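Uncharacterized protein (Magnetospirillum magneticum AMB-1, PDB 5MU5) is a Maf glycosyltransferase involved in flagella formation, probably acting by attaching sugars to flagellin. Local coordinates at residues 376-381 with 539-544; 247-252 with 371-376. One frame throughout, in Å; residues are numbered along the deposited sequence.

Contact 1 of 2, residues 376-381 with 539-544; sequences ALFSPG and DRWDRE
Two arginines, Arg540 and Arg543, bind three carbonyl oxygens at the C-terminal end of helix 373-378, those of Ala376, Leu377 and Ser379, reaching them from the end of helix 534-541 and the residues just after it. Arg543 binds in two places: NH2 gives a bond of 2.9 Å to Ala376 O, and NH1 one of 2.7 Å to Leu377 O. Its chain is extended from CG to NE, which carries the guanidinium out to the helix end. With NH1 also donating to Arg540 O, three bonds near the guanidinium plane together limit its rotation. Arg540 instead folds back, bent at chi2 (-70°) and chi3 (74°), and sends NH1 to Ser379 O at 3.2 Å, tilted from the carbonyl plane. Its NE and NH2 make weak bonds to Asp539 OD2, within a salt bridge. Its guanidinium lies over that of Arg543, with Arg543 NH1 3.8 Å above its plane; the carbonyls and Asp539 probably offset the like charges. An alanine at Arg540 would probably leave Ser379 O without this donor and Asp539 without its salt-bridge mate. Beside these polar bonds, Phe378 and Trp541 lie side by side, their planes at 10° but slid apart so that the rings barely overlap. Phe378 CZ comes within 3.6 Å of Trp541 CE3, while Leu377 CD1 lies 3.7 Å from Trp541 CZ3.

Contact 2 of 2, residues 247-252 with 371-376; sequences EMTRAS and ALSSYA
Thr249 and Ser373 meet through their hydroxyls, Thr249 OG1 and Ser373 OG lying 2.6 Å apart in a hydrogen bond. The first torsion of Ser373 (chi1 59°) sets OG between the backbone N and the carbonyl carbon, the position from which it meets Thr249 OG1. Next to this pair, Ser374 is laid against helix 242-257: its CB is 3.8 Å from Met248 O and equally 3.8 Å from Ser252 CB, while its OG packs on Met248 CB. The nearest CA atoms, those of Thr249 and Ser374, are only 4.6 Å apart, consistent with the small side chains of these two residues. Beside the serines, Met248 and Leu372 make the apolar part of the contact, where their side chains cross obliquely and Met248 SD stands 4.2 Å from Leu372 CD1. The contact thus sets the first turn of helix 373-378, with Leu372 at its N-cap position, against the middle of helix 242-257, both segments belonging to the MptE-like region. Further out, Glu245 of the same long helix accepts from Ser373 N through OE1, and its carbonyl O has a weak bond with Thr249 OG1, so that one residue of the preceding turn holds both partners of the hydroxyl pair. Phe592 and Phe593 of helix 589-609 pack against Ser373, and Phe593 also touches Thr249. At the other end of the contact, Ser252 OG pairs with Asn351 ND2.

In the fold
Both contacts use helix 373-378: contact 2 holds its beginning against helix 242-257, and contact 1 its end against helix 534-541. Ala376 falls in both but touches across only contact 1. Their centres are 11 Å apart. Contact 2 is the deeper, with four of six touching residues buried and its centre about 17 Å from that of the chain; contact 1, at about 24 Å, is partly buried. The chemistry differs: small hydroxyl side chains allow close approach in contact 2, whereas long arginines reach carbonyls in contact 1, next to an aromatic pair. The two join directly, since Phe378 CD2 packs 3.2 Å from Ser252 OG and Leu377 CD1 4.0 Å from Thr249 CG2.

Contact 1 of 2, residues 376-381 with 539-544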
ATOM      1  N   ALA A 376     -11.789  -4.883   9.689  1.00 44.79           N
ATOM      2  CA  ALA A 376     -13.129  -4.926   9.163  1.00 44.45           C
ATOM      3  C   ALA A 376     -14.042  -5.717  10.074  1.00 44.62           C
ATOM      4  O   ALA A 376     -15.202  -5.395  10.219  1.00 45.12           O
ATOM      5  CB  ALA A 376     -13.117  -5.541   7.770  1.00 44.89           C
ATOM      6  N   LEU A 377     -13.526  -6.761  10.696  1.00 45.54           N
ATOM      7  CA  LEU A 377     -14.385  -7.624  11.471  1.00 46.44           C
ATOM      8  C   LEU A 377     -14.633  -7.043  12.876  1.00 47.06           C
ATOM      9  O   LEU A 377     -15.778  -6.963  13.326  1.00 47.47           O
ATOM     10  CB  LEU A 377     -13.779  -9.024  11.519  1.00 46.35           C
ATOM     11  CG  LEU A 377     -14.760 -10.183  11.722  1.00 48.82           C
ATOM     12  CD1 LEU A 377     -14.026 -11.517  11.618  1.00 49.75           C
ATOM     13  CD2 LEU A 377     -15.465 -10.075  13.068  1.00 50.48           C
ATOM     14  N   PHE A 378     -13.564  -6.577  13.524  1.00 47.41           N
ATOM     15  CA  PHE A 378     -13.603  -6.202  14.942  1.00 45.29           C
ATOM     16  C   PHE A 378     -13.587  -4.721  15.324  1.00 44.52           C
ATOM     17  O   PHE A 378     -13.899  -4.390  16.471  1.00 47.45           O
ATOM     18  CB  PHE A 378     -12.452  -6.897  15.673  1.00 44.87           C
ATOM     19  CG  PHE A 378     -12.641  -8.371  15.832  1.00 43.69           C
ATOM     20  CD1 PHE A 378     -13.651  -8.862  16.635  1.00 44.28           C
ATOM     21  CD2 PHE A 378     -11.785  -9.267  15.217  1.00 44.53           C
ATOM     22  CE1 PHE A 378     -13.830 -10.223  16.796  1.00 44.54           C
ATOM     23  CE2 PHE A 378     -11.961 -10.632  15.373  1.00 44.45           C
ATOM     24  CZ  PHE A 378     -12.986 -11.108  16.162  1.00 45.27           C
ATOM     25  N   SER A 379     -13.193  -3.832  14.421  1.00 43.59           N
ATOM     26  CA  SER A 379     -13.167  -2.409  14.752  1.00 43.28           C
ATOM     27  C   SER A 379     -14.561  -1.898  15.019  1.00 43.78           C
ATOM     28  O   SER A 379     -15.460  -2.166  14.238  1.00 43.26           O
ATOM     29  CB  SER A 379     -12.585  -1.578  13.628  1.00 43.35           C
ATOM     30  OG  SER A 379     -12.522  -0.214  14.002  1.00 47.14           O
ATOM     31  N   PRO A 380     -14.746  -1.178  16.132  1.00 44.04           N
ATOM     32  CA  PRO A 380     -16.024  -0.551  16.373  1.00 47.41           C
ATOM     33  C   PRO A 380     -16.100   0.834  15.746  1.00 47.65           C
ATOM     34  O   PRO A 380     -17.073   1.525  15.961  1.00 54.03           O
ATOM     35  CB  PRO A 380     -16.099  -0.470  17.909  1.00 47.25           C
ATOM     36  CG  PRO A 380     -14.683  -0.425  18.355  1.00 46.89           C
ATOM     37  CD  PRO A 380     -13.828  -1.036  17.277  1.00 45.23           C
ATOM     38  N   GLY A 381     -15.087   1.246  14.989  1.00 48.51           N
ATOM     39  CA  GLY A 381     -15.113   2.532  14.308  1.00 47.57           C
ATOM     40  C   GLY A 381     -13.751   3.183  14.127  1.00 51.16           C
ATOM     41  O   GLY A 381     -12.775   2.870  14.820  1.00 51.79           O
ATOM     42  N   ASP A 539     -21.135  -8.206  19.526  1.00 58.22           N
ATOM     43  CA  ASP A 539     -21.633  -7.232  18.576  1.00 61.89           C
ATOM     44  C   ASP A 539     -20.889  -7.364  17.250  1.00 62.30           C
ATOM     45  O   ASP A 539     -21.515  -7.453  16.194  1.00 69.49           O
ATOM     46  CB  ASP A 539     -21.459  -5.817  19.122  1.00 66.81           C
ATOM     47  CG  ASP A 539     -21.932  -4.767  18.149  1.00 70.28           C
ATOM     48  OD1 ASP A 539     -23.138  -4.763  17.810  1.00 76.51           O
ATOM     49  OD2 ASP A 539     -21.095  -3.953  17.717  1.00 73.88           O
ATOM     50  N   ARG A 540     -19.554  -7.398  17.307  1.00 59.13           N
ATOM     51  CA  ARG A 540     -18.739  -7.537  16.100  1.00 53.81           C
ATOM     52  C   ARG A 540     -18.814  -8.945  15.483  1.00 50.40           C
ATOM     53  O   ARG A 540     -19.160  -9.086  14.322  1.00 50.79           O
ATOM     54  CB  ARG A 540     -17.279  -7.158  16.385  1.00 55.38           C
ATOM     55  CG  ARG A 540     -17.036  -5.726  16.888  1.00 54.85           C
ATOM     56  CD  ARG A 540     -17.289  -4.671  15.817  1.00 55.04           C
ATOM     57  NE  ARG A 540     -18.715  -4.487  15.578  1.00 56.80           N
ATOM     58  CZ  ARG A 540     -19.241  -3.813  14.560  1.00 59.68           C
ATOM     59  NH1 ARG A 540     -18.465  -3.227  13.653  1.00 60.39           N
ATOM     60  NH2 ARG A 540     -20.563  -3.730  14.457  1.00 60.16           N
ATOM     61  N   TRP A 541     -18.516  -9.982  16.256  1.00 48.80           N
ATOM     62  CA  TRP A 541     -18.470 -11.360  15.735  1.00 47.83           C
ATOM     63  C   TRP A 541     -19.772 -11.940  15.169  1.00 50.66           C
ATOM     64  O   TRP A 541     -19.764 -12.539  14.090  1.00 52.68           O
ATOM     65  CB  TRP A 541     -17.979 -12.303  16.819  1.00 47.55           C
ATOM     66  CG  TRP A 541     -17.682 -13.671  16.337  1.00 46.66           C
ATOM     67  CD1 TRP A 541     -18.373 -14.801  16.618  1.00 47.75           C
ATOM     68  CD2 TRP A 541     -16.594 -14.063  15.493  1.00 45.32           C
ATOM     69  NE1 TRP A 541     -17.780 -15.888  16.009  1.00 46.63           N
ATOM     70  CE2 TRP A 541     -16.687 -15.458  15.311  1.00 45.90           C
ATOM     71  CE3 TRP A 541     -15.536 -13.375  14.899  1.00 45.72           C
ATOM     72  CZ2 TRP A 541     -15.783 -16.174  14.542  1.00 46.06           C
ATOM     73  CZ3 TRP A 541     -14.630 -14.082  14.144  1.00 45.74           C
ATOM     74  CH2 TRP A 541     -14.760 -15.476  13.969  1.00 46.01           C
ATOM     75  N   ASP A 542     -20.876 -11.754  15.887  1.00 52.26           N
ATOM     76  CA  ASP A 542     -22.155 -12.387  15.555  1.00 55.00           C
ATOM     77  C   ASP A 542     -22.939 -11.741  14.411  1.00 54.29           C
ATOM     78  O   ASP A 542     -23.967 -12.279  14.009  1.00 54.03           O
ATOM     79  CB  ASP A 542     -23.089 -12.419  16.788  1.00 57.04           C
ATOM     80  CG  ASP A 542     -22.506 -13.191  17.960  1.00 60.12           C
ATOM     81  OD1 ASP A 542     -21.655 -14.080  17.741  1.00 63.03           O
ATOM     82  OD2 ASP A 542     -22.909 -12.918  19.111  1.00 62.29           O
ATOM     83  N   ARG A 543     -22.479 -10.613  13.880  1.00 53.09           N
ATOM     84  CA  ARG A 543     -23.273  -9.877  12.894  1.00 54.32           C
ATOM     85  C   ARG A 543     -23.241 -10.444  11.472  1.00 56.25           C
ATOM     86  O   ARG A 543     -23.966  -9.963  10.591  1.00 56.67           O
ATOM     87  CB  ARG A 543     -22.859  -8.414  12.881  1.00 53.92           C
ATOM     88  CG  ARG A 543     -21.564  -8.113  12.143  1.00 55.15           C
ATOM     89  CD  ARG A 543     -21.243  -6.649  12.309  1.00 55.29           C
ATOM     90  NE  ARG A 543     -20.210  -6.148  11.401  1.00 58.31           N
ATOM     91  CZ  ARG A 543     -18.896  -6.317  11.556  1.00 53.39           C
ATOM     92  NH1 ARG A 543     -18.392  -7.044  12.545  1.00 51.77           N
ATOM     93  NH2 ARG A 543     -18.081  -5.765  10.687  1.00 52.14           N
ATOM     94  N   GLU A 544     -22.403 -11.449  11.247  1.00 58.40           N
ATOM     95  CA  GLU A 544     -22.316 -12.099   9.946  1.00 59.29           C
ATOM     96  C   GLU A 544     -21.694 -13.492  10.067  1.00 58.41           C
ATOM     97  O   GLU A 544     -20.858 -13.737  10.945  1.00 55.48           O
ATOM     98  CB  GLU A 544     -21.485 -11.242   9.001  1.00 61.68           C
ATOM     99  CG  GLU A 544     -21.624 -11.619   7.534  1.00 67.95           C
ATOM    100  CD  GLU A 544     -20.843 -10.698   6.616  1.00 68.96           C
ATOM    101  OE1 GLU A 544     -20.808  -9.470   6.868  1.00 71.54           O
ATOM    102  OE2 GLU A 544     -20.261 -11.201   5.634  1.00 73.48           O
TER

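Contact 2 of 2, residues 247-252 with 371-376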
ATOM      1  N   GLU A 247      -4.147 -15.348  10.903  1.00 43.08           N
ATOM      2  CA  GLU A 247      -3.470 -15.012  12.149  1.00 44.63           C
ATOM      3  C   GLU A 247      -3.917 -13.684  12.769  1.00 43.13           C
ATOM      4  O   GLU A 247      -4.012 -13.585  13.979  1.00 40.25           O
ATOM      5  CB  GLU A 247      -1.962 -14.982  11.961  1.00 45.08           C
ATOM      6  CG  GLU A 247      -1.168 -14.538  13.193  1.00 47.44           C
ATOM      7  CD  GLU A 247      -1.601 -15.219  14.488  1.00 50.30           C
ATOM      8  OE1 GLU A 247      -2.132 -16.352  14.415  1.00 54.28           O
ATOM      9  OE2 GLU A 247      -1.421 -14.625  15.586  1.00 48.58           O
ATOM     10  N   MET A 248      -4.155 -12.669  11.942  1.00 43.98           N
ATOM     11  CA  MET A 248      -4.528 -11.349  12.438  1.00 42.89           C
ATOM     12  C   MET A 248      -5.865 -11.444  13.123  1.00 41.75           C
ATOM     13  O   MET A 248      -6.047 -10.902  14.204  1.00 43.53           O
ATOM     14  CB  MET A 248      -4.684 -10.335  11.304  1.00 43.83           C
ATOM     15  CG  MET A 248      -3.445  -9.972  10.508  1.00 46.34           C
ATOM     16  SD  MET A 248      -2.089  -9.304  11.466  1.00 48.69           S
ATOM     17  CE  MET A 248      -1.124 -10.767  11.837  1.00 48.31           C
ATOM     18  N   THR A 249      -6.796 -12.107  12.447  1.00 40.14           N
ATOM     19  CA  THR A 249      -8.151 -12.263  12.923  1.00 41.06           C
ATOM     20  C   THR A 249      -8.185 -13.180  14.150  1.00 40.74           C
ATOM     21  O   THR A 249      -8.974 -12.935  15.059  1.00 41.76           O
ATOM     22  CB  THR A 249      -9.081 -12.763  11.788  1.00 41.97           C
ATOM     23  OG1 THR A 249      -9.213 -11.744  10.801  1.00 43.06           O
ATOM     24  CG2 THR A 249     -10.454 -13.094  12.286  1.00 45.30           C
ATOM     25  N   ARG A 250      -7.342 -14.213  14.190  1.00 37.19           N
ATOM     26  CA  ARG A 250      -7.267 -15.076  15.378  1.00 38.64           C
ATOM     27  C   ARG A 250      -6.744 -14.284  16.595  1.00 38.98           C
ATOM     28  O   ARG A 250      -7.306 -14.352  17.685  1.00 37.22           O
ATOM     29  CB  ARG A 250      -6.364 -16.272  15.140  1.00 39.28           C
ATOM     30  CG  ARG A 250      -6.268 -17.225  16.320  1.00 41.81           C
ATOM     31  CD  ARG A 250      -5.000 -18.050  16.253  1.00 42.94           C
ATOM     32  NE  ARG A 250      -3.845 -17.222  16.585  1.00 44.96           N
ATOM     33  CZ  ARG A 250      -3.419 -16.984  17.824  1.00 45.62           C
ATOM     34  NH1 ARG A 250      -4.027 -17.528  18.870  1.00 46.34           N
ATOM     35  NH2 ARG A 250      -2.378 -16.190  18.008  1.00 47.73           N
ATOM     36  N   ALA A 251      -5.672 -13.532  16.396  1.00 38.29           N
ATOM     37  CA  ALA A 251      -5.119 -12.698  17.464  1.00 39.32           C
ATOM     38  C   ALA A 251      -6.200 -11.767  17.998  1.00 38.70           C
ATOM     39  O   ALA A 251      -6.450 -11.718  19.190  1.00 37.91           O
ATOM     40  CB  ALA A 251      -3.921 -11.884  16.959  1.00 38.45           C
ATOM     41  N   SER A 252      -6.854 -11.051  17.095  1.00 39.47           N
ATOM     42  CA  SER A 252      -7.861 -10.073  17.479  1.00 39.87           C
ATOM     43  C   SER A 252      -9.033 -10.745  18.174  1.00 40.32           C
ATOM     44  O   SER A 252      -9.528 -10.238  19.170  1.00 40.92           O
ATOM     45  CB  SER A 252      -8.335  -9.285  16.262  1.00 41.01           C
ATOM     46  OG  SER A 252      -9.163  -8.203  16.669  1.00 44.65           O
ATOM     47  N   ALA A 371      -6.736  -1.681   7.567  1.00 43.21           N
ATOM     48  CA  ALA A 371      -6.301  -2.389   6.357  1.00 43.66           C
ATOM     49  C   ALA A 371      -5.996  -3.876   6.577  1.00 43.13           C
ATOM     50  O   ALA A 371      -5.045  -4.419   6.013  1.00 43.48           O
ATOM     51  CB  ALA A 371      -5.087  -1.674   5.735  1.00 40.48           C
ATOM     52  N   LEU A 372      -6.816  -4.529   7.387  1.00 43.28           N
ATOM     53  CA  LEU A 372      -6.649  -5.947   7.687  1.00 43.15           C
ATOM     54  C   LEU A 372      -8.028  -6.534   7.874  1.00 43.24           C
ATOM     55  O   LEU A 372      -8.968  -5.802   8.130  1.00 44.14           O
ATOM     56  CB  LEU A 372      -5.835  -6.151   8.975  1.00 42.12           C
ATOM     57  CG  LEU A 372      -4.377  -5.677   8.991  1.00 44.13           C
ATOM     58  CD1 LEU A 372      -3.803  -5.662  10.409  1.00 44.60           C
ATOM     59  CD2 LEU A 372      -3.505  -6.541   8.101  1.00 43.22           C
ATOM     60  N   SER A 373      -8.136  -7.853   7.752  1.00 42.61           N
ATOM     61  CA  SER A 373      -9.382  -8.559   8.017  1.00 44.13           C
ATOM     62  C   SER A 373      -9.873  -8.303   9.452  1.00 44.08           C
ATOM     63  O   SER A 373     -11.055  -8.190   9.692  1.00 46.11           O
ATOM     64  CB  SER A 373      -9.181 -10.069   7.832  1.00 46.69           C
ATOM     65  OG  SER A 373      -8.166 -10.565   8.708  1.00 45.13           O
ATOM     66  N   SER A 374      -8.945  -8.205  10.393  1.00 43.95           N
ATOM     67  CA  SER A 374      -9.265  -7.955  11.787  1.00 43.58           C
ATOM     68  C   SER A 374      -9.866  -6.568  12.001  1.00 45.38           C
ATOM     69  O   SER A 374     -10.634  -6.367  12.936  1.00 47.11           O
ATOM     70  CB  SER A 374      -7.998  -8.100  12.623  1.00 41.66           C
ATOM     71  OG  SER A 374      -6.933  -7.381  12.021  1.00 40.73           O
ATOM     72  N   TYR A 375      -9.497  -5.607  11.157  1.00 45.12           N
ATOM     73  CA  TYR A 375     -10.063  -4.268  11.257  1.00 45.58           C
ATOM     74  C   TYR A 375     -11.528  -4.309  10.852  1.00 46.27           C
ATOM     75  O   TYR A 375     -12.409  -3.857  11.578  1.00 47.12           O
ATOM     76  CB  TYR A 375      -9.315  -3.272  10.364  1.00 46.61           C
ATOM     77  CG  TYR A 375      -9.847  -1.879  10.526  1.00 50.17           C
ATOM     78  CD1 TYR A 375      -9.452  -1.091  11.611  1.00 52.01           C
ATOM     79  CD2 TYR A 375     -10.772  -1.347   9.621  1.00 53.36           C
ATOM     80  CE1 TYR A 375      -9.943   0.187  11.784  1.00 54.30           C
ATOM     81  CE2 TYR A 375     -11.281  -0.071   9.791  1.00 55.85           C
ATOM     82  CZ  TYR A 375     -10.865   0.689  10.881  1.00 60.24           C
ATOM     83  OH  TYR A 375     -11.359   1.959  11.076  1.00 69.12           O
ATOM     84  N   ALA A 376     -11.789  -4.883   9.689  1.00 44.79           N
ATOM     85  CA  ALA A 376     -13.129  -4.926   9.163  1.00 44.45           C
ATOM     86  C   ALA A 376     -14.042  -5.717  10.074  1.00 44.62           C
ATOM     87  O   ALA A 376     -15.202  -5.395  10.219  1.00 45.12           O
ATOM     88  CB  ALA A 376     -13.117  -5.541   7.770  1.00 44.89           C
TER